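Local atomic coordinates of Non-structural protein 3 (Porcine deltacoronavirus, PDB entry 6LN0), a protein that probably combines ADP-ribose recognition by a macro domain with cleavage of the viral polyprotein by a zinc-bearing papain-like protease domain. Residues L211-T214 / E215-N219. Numbering follows the deposited sequence.
Sequences LEVT and EEVQN
The hydroxyl of Thr-214 caps the first turn of helix 215-223: Val-217 N donates to Thr-214 OG1 over 3.2 Å, nearly straight at 161°. Threonine suits this N-cap place because OG1, set between its backbone N and carbonyl carbon (chi1 67°), faces an amide that has no earlier turn to bond to. The backbone of the same residue accepts the first i to i+4 helical bond, Gln-218 N reaching Thr-214 O at 3.3 Å. Glu-215 and Glu-216, exposed in the first turn, put acidic groups near the positive end of the helix dipole, probably a favourable arrangement. Val-217 turns its branched side chain back onto the incoming chain: CG2 lies 3.5 Å from Glu-212 O and also touches Thr-214 OG1, and CG1 meets Leu-211 CD2 and Val-213 CG1, both at 4.2 Å. Val-213 centres an inverse gamma turn, closed by a weak bond from Thr-214 N to Glu-212 O, where strand gives way to helix. These aliphatic residues suit a buried corner of what is probably the ubiquitin-like domain preceding the papain-like protease: helix 228-237 covers Leu-211, Val-213 and Val-217, and Phe-195 of the edge strand 194-195 touches Leu-211 and Val-213.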
loop_
_atom_site.group_PDB
_atom_site.type_symbol
_atom_site.label_atom_id
_atom_site.label_comp_id
_atom_site.label_asym_id
_atom_site.label_seq_id
_atom_site.Cartn_x
_atom_site.Cartn_y
_atom_site.Cartn_z
ATOM N N LEU A 211 2.649 -0.758 2.142
ATOM C CA LEU A 211 3.174 0.599 2.183
ATOM C C LEU A 211 1.987 1.560 2.217
ATOM O O LEU A 211 1.118 1.519 1.339
ATOM C CB LEU A 211 4.071 0.868 0.972
ATOM C CG LEU A 211 4.851 2.190 0.947
ATOM C CD1 LEU A 211 5.848 2.288 2.110
ATOM C CD2 LEU A 211 5.576 2.363 -0.372
ATOM N N GLU A 212 1.931 2.390 3.247
ATOM C CA GLU A 212 0.964 3.473 3.313
ATOM C C GLU A 212 1.548 4.651 2.561
ATOM O O GLU A 212 2.463 5.316 3.045
ATOM C CB GLU A 212 0.677 3.835 4.761
ATOM C CG GLU A 212 -0.003 5.188 4.938
ATOM C CD GLU A 212 -0.975 5.188 6.108
ATOM O OE1 GLU A 212 -1.045 4.141 6.804
ATOM O OE2 GLU A 212 -1.670 6.226 6.313
ATOM N N VAL A 213 1.053 4.906 1.365
ATOM C CA VAL A 213 1.683 5.929 0.543
ATOM C C VAL A 213 1.166 7.301 0.957
ATOM O O VAL A 213 0.161 7.790 0.433
ATOM C CB VAL A 213 1.464 5.633 -0.949
ATOM C CG1 VAL A 213 2.053 6.746 -1.827
ATOM C CG2 VAL A 213 2.076 4.279 -1.292
ATOM N N THR A 214 1.831 7.911 1.934
ATOM C CA THR A 214 1.490 9.263 2.339
ATOM C C THR A 214 2.068 10.226 1.316
ATOM O O THR A 214 2.602 9.817 0.283
ATOM C CB THR A 214 2.015 9.569 3.731
ATOM O OG1 THR A 214 3.449 9.604 3.703
ATOM C CG2 THR A 214 1.517 8.549 4.726
ATOM N N GLU A 215 1.976 11.523 1.579
ATOM C CA GLU A 215 2.617 12.460 0.664
ATOM C C GLU A 215 4.097 12.616 0.979
ATOM O O GLU A 215 4.872 12.989 0.094
ATOM C CB GLU A 215 1.900 13.821 0.683
ATOM C CG GLU A 215 0.752 13.936 -0.352
ATOM C CD GLU A 215 1.186 14.530 -1.709
ATOM O OE1 GLU A 215 0.712 14.051 -2.770
ATOM O OE2 GLU A 215 1.995 15.487 -1.719
ATOM N N GLU A 216 4.498 12.312 2.215
ATOM C CA GLU A 216 5.917 12.217 2.538
ATOM C C GLU A 216 6.581 11.056 1.794
ATOM O O GLU A 216 7.733 11.172 1.347
ATOM C CB GLU A 216 6.084 12.063 4.044
ATOM C CG GLU A 216 7.461 12.448 4.542
ATOM C CD GLU A 216 7.716 11.978 5.969
ATOM O OE1 GLU A 216 7.442 10.790 6.274
ATOM O OE2 GLU A 216 8.184 12.803 6.790
ATOM N N VAL A 217 5.872 9.929 1.652
ATOM C CA VAL A 217 6.385 8.835 0.836
ATOM C C VAL A 217 6.560 9.287 -0.610
ATOM O O VAL A 217 7.609 9.061 -1.222
ATOM C CB VAL A 217 5.472 7.602 0.925
ATOM C CG1 VAL A 217 5.895 6.569 -0.127
ATOM C CG2 VAL A 217 5.493 7.004 2.341
ATOM N N GLN A 218 5.539 9.934 -1.183
ATOM C CA GLN A 218 5.666 10.351 -2.570
ATOM C C GLN A 218 6.841 11.291 -2.738
ATOM O O GLN A 218 7.616 11.153 -3.687
ATOM C CB GLN A 218 4.386 11.003 -3.072
ATOM C CG GLN A 218 3.381 9.998 -3.568
ATOM C CD GLN A 218 1.984 10.298 -3.065
ATOM O OE1 GLN A 218 1.800 11.060 -2.103
ATOM N NE2 GLN A 218 0.984 9.680 -3.692
ATOM N N ASN A 219 7.046 12.202 -1.788
ATOM C CA ASN A 219 8.148 13.145 -1.962
ATOM C C ASN A 219 9.501 12.452 -1.843
ATOM O O ASN A 219 10.452 12.829 -2.544
ATOM C CB ASN A 219 8.039 14.297 -0.969
ATOM C CG ASN A 219 6.920 15.265 -1.334
ATOM O OD1 ASN A 219 7.186 16.423 -1.639
ATOM N ND2 ASN A 219 5.670 14.787 -1.330
#